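Local coordinates for protein diacylglycerol lipase (PDB 5XK2) that probably hydrolyses the ester bonds of mono- and diacylglycerols, as a fungal class 3 lipase of the alpha/beta-hydrolase fold, at residues N204-K210 against N252-S256. Numbering follows the deposited sequence.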
ATOM      1  N   ASN A 204       3.038  18.335  -3.341  1.00  8.08           N
ATOM      2  CA  ASN A 204       1.584  18.504  -3.440  1.00  7.67           C
ATOM      3  C   ASN A 204       0.870  17.831  -2.269  1.00  9.10           C
ATOM      4  O   ASN A 204       1.199  18.103  -1.103  1.00 10.90           O
ATOM      5  CB  ASN A 204       1.082  17.988  -4.801  1.00  9.81           C
ATOM      6  CG  ASN A 204       1.517  18.901  -5.940  1.00 16.43           C
ATOM      7  OD1 ASN A 204       1.629  20.113  -5.749  1.00 15.40           O
ATOM      8  ND2 ASN A 204       1.757  18.325  -7.118  1.00 18.19           N
ATOM      9  N   ASP A 205      -0.098  16.972  -2.579  1.00  9.50           N
ATOM     10  CA  ASP A 205      -0.966  16.330  -1.584  1.00 10.63           C
ATOM     11  C   ASP A 205      -0.479  14.943  -1.161  1.00 11.71           C
ATOM     12  O   ASP A 205      -1.276  14.099  -0.752  1.00 10.96           O
ATOM     13  CB  ASP A 205      -2.428  16.282  -2.061  1.00 11.69           C
ATOM     14  CG  ASP A 205      -2.611  15.595  -3.396  1.00 15.85           C
ATOM     15  OD1 ASP A 205      -1.615  15.247  -4.061  1.00 13.68           O
ATOM     16  OD2 ASP A 205      -3.794  15.426  -3.789  1.00 14.85           O
ATOM     17  N   ASP A 206       0.804  14.663  -1.346  1.00  9.11           N
ATOM     18  CA  ASP A 206       1.353  13.356  -0.924  1.00  9.19           C
ATOM     19  C   ASP A 206       0.868  12.996   0.497  1.00 10.03           C
ATOM     20  O   ASP A 206       1.007  13.781   1.418  1.00  9.09           O
ATOM     21  CB  ASP A 206       2.884  13.451  -0.982  1.00  8.44           C
ATOM     22  CG  ASP A 206       3.589  12.178  -0.535  1.00  9.00           C
ATOM     23  OD1 ASP A 206       2.924  11.168  -0.210  1.00  9.89           O
ATOM     24  OD2 ASP A 206       4.843  12.210  -0.535  1.00 10.14           O
ATOM     25  N   PRO A 207       0.210  11.833   0.658  1.00  7.91           N
ATOM     26  CA  PRO A 207      -0.309  11.508   1.996  1.00 10.28           C
ATOM     27  C   PRO A 207       0.751  11.103   3.030  1.00 12.94           C
ATOM     28  O   PRO A 207       0.510  11.213   4.241  1.00 12.09           O
ATOM     29  CB  PRO A 207      -1.255  10.331   1.733  1.00 11.83           C
ATOM     30  CG  PRO A 207      -0.710   9.673   0.503  1.00 10.71           C
ATOM     31  CD  PRO A 207      -0.181  10.831  -0.357  1.00  9.90           C
ATOM     32  N   VAL A 208       1.891  10.600   2.568  1.00 10.31           N
ATOM     33  CA  VAL A 208       2.841   9.984   3.490  1.00  8.79           C
ATOM     34  C   VAL A 208       3.448  10.975   4.502  1.00  9.97           C
ATOM     35  O   VAL A 208       3.541  10.630   5.677  1.00 11.53           O
ATOM     36  CB  VAL A 208       3.927   9.214   2.700  1.00  9.75           C
ATOM     37  CG1 VAL A 208       4.988   8.628   3.644  1.00 11.29           C
ATOM     38  CG2 VAL A 208       3.247   8.061   1.905  1.00 10.56           C
ATOM     39  N   PRO A 209       3.808  12.208   4.088  1.00 11.25           N
ATOM     40  CA  PRO A 209       4.320  13.177   5.073  1.00  9.55           C
ATOM     41  C   PRO A 209       3.286  13.629   6.107  1.00 13.47           C
ATOM     42  O   PRO A 209       3.616  14.473   6.939  1.00 15.83           O
ATOM     43  CB  PRO A 209       4.805  14.354   4.206  1.00  9.23           C
ATOM     44  CG  PRO A 209       5.176  13.694   2.907  1.00  7.82           C
ATOM     45  CD  PRO A 209       4.051  12.693   2.717  1.00 10.25           C
ATOM     46  N   LYS A 210       2.027  13.215   5.969  1.00 11.44           N
ATOM     47  CA  LYS A 210       1.039  13.543   6.987  1.00 10.64           C
ATOM     48  C   LYS A 210       0.945  12.504   8.098  1.00 11.27           C
ATOM     49  O   LYS A 210       0.099  12.626   8.987  1.00 13.51           O
ATOM     50  CB  LYS A 210      -0.338  13.714   6.348  1.00 10.89           C
ATOM     51  CG  LYS A 210      -0.373  14.838   5.370  1.00 19.54           C
ATOM     52  CD  LYS A 210      -1.728  14.906   4.689  1.00 21.78           C
ATOM     53  CE  LYS A 210      -1.605  15.628   3.407  1.00 20.88           C
ATOM     54  NZ  LYS A 210      -2.934  15.749   2.772  1.00 14.60           N
ATOM     55  N   ASN A 252       2.249  20.911   2.406  1.00  9.95           N
ATOM     56  CA  ASN A 252       1.632  19.589   2.306  1.00  9.89           C
ATOM     57  C   ASN A 252       0.649  19.273   3.444  1.00 11.38           C
ATOM     58  O   ASN A 252      -0.367  18.615   3.230  1.00 11.61           O
ATOM     59  CB  ASN A 252       2.744  18.525   2.249  1.00 10.14           C
ATOM     60  CG  ASN A 252       2.212  17.095   2.373  1.00 10.02           C
ATOM     61  OD1 ASN A 252       2.238  16.508   3.457  1.00 11.40           O
ATOM     62  ND2 ASN A 252       1.754  16.517   1.249  1.00  8.80           N
ATOM     63  N   THR A 253       0.938  19.750   4.649  1.00  9.32           N
ATOM     64  CA  THR A 253       0.104  19.411   5.793  1.00 10.49           C
ATOM     65  C   THR A 253      -1.330  19.921   5.653  1.00 11.83           C
ATOM     66  O   THR A 253      -2.266  19.309   6.175  1.00 13.82           O
ATOM     67  CB  THR A 253       0.734  19.966   7.076  1.00 11.67           C
ATOM     68  OG1 THR A 253       2.033  19.394   7.234  1.00 13.68           O
ATOM     69  CG2 THR A 253      -0.106  19.606   8.313  1.00 14.77           C
ATOM     70  N   GLY A 254      -1.505  21.007   4.907  1.00 11.70           N
ATOM     71  CA  GLY A 254      -2.827  21.576   4.698  1.00 13.83           C
ATOM     72  C   GLY A 254      -3.625  21.012   3.530  1.00 11.68           C
ATOM     73  O   GLY A 254      -4.786  21.393   3.330  1.00 15.72           O
ATOM     74  N   THR A 255      -3.013  20.142   2.732  1.00 11.89           N
ATOM     75  CA  THR A 255      -3.696  19.587   1.556  1.00 10.51           C
ATOM     76  C   THR A 255      -4.742  18.542   1.956  1.00 12.12           C
ATOM     77  O   THR A 255      -4.683  17.983   3.045  1.00 14.48           O
ATOM     78  CB  THR A 255      -2.698  18.947   0.570  1.00 11.65           C
ATOM     79  OG1 THR A 255      -2.006  17.895   1.239  1.00 11.32           O
ATOM     80  CG2 THR A 255      -1.676  19.989   0.086  1.00 13.08           C
ATOM     81  N   SER A 256      -5.694  18.277   1.061  1.00 14.93           N
ATOM     82  CA  SER A 256      -6.758  17.288   1.295  1.00 15.13           C
ATOM     83  C   SER A 256      -7.515  17.521   2.599  1.00 17.75           C
ATOM     84  O   SER A 256      -7.906  16.572   3.280  1.00 16.54           O
ATOM     85  CB  SER A 256      -6.197  15.856   1.298  1.00 16.74           C
ATOM     86  OG  SER A 256      -5.346  15.618   0.198  1.00 18.87           O
TER
HETATM   87  O   HOH W   1      -3.350  13.759   0.897  1.00 14.35           O
HETATM   88  O   HOH W   2       2.968  17.210   5.959  1.00 11.13           O
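Asn204 opens the loop. Its CA-to-CB bond points away from 252-256; its backbone O accepts a hydrogen bond from Asn252 ND2 at 2.9 Å. Asp205 lays CA against Thr255 OG1 (3.4 Å). Its O reaches a water that also binds Lys210 NZ and Ser256 OG. Asp206 O takes the second bond from Asn252 ND2, at 2.8 Å. One amide thus pins the backbone on both sides of Asp205. Asp206 OD1 accepts from Val208 N at 3.0 Å, an Asx turn. Asp205 OD1 bonds to Ser267, while Asp206 OD2 bonds to Tyr271 and His268, consistent with the acid of a Ser-His-Asp triad whose serine sits on the nucleophile elbow. Pro209 packs CB on Asn252 OD1 (3.4 Å), and a second water joins its O to Asn252 OD1 and Thr253 OG1. Lys210 is extended along the 252-256 turn. Its NZ is within hydrogen-bonding reach of Thr255 O (2.9 Å), Thr255 OG1 (2.8 Å), Leu259 O and the first water; three protons must serve four acceptors. The contact ties the probable acid loop, after strand 198-203, to the loop after strand 240-243. Pro209 and Asn252 touch Thr202 of strand 198-203; Asn204 pairs by backbone with Ile227 of strand 224-227.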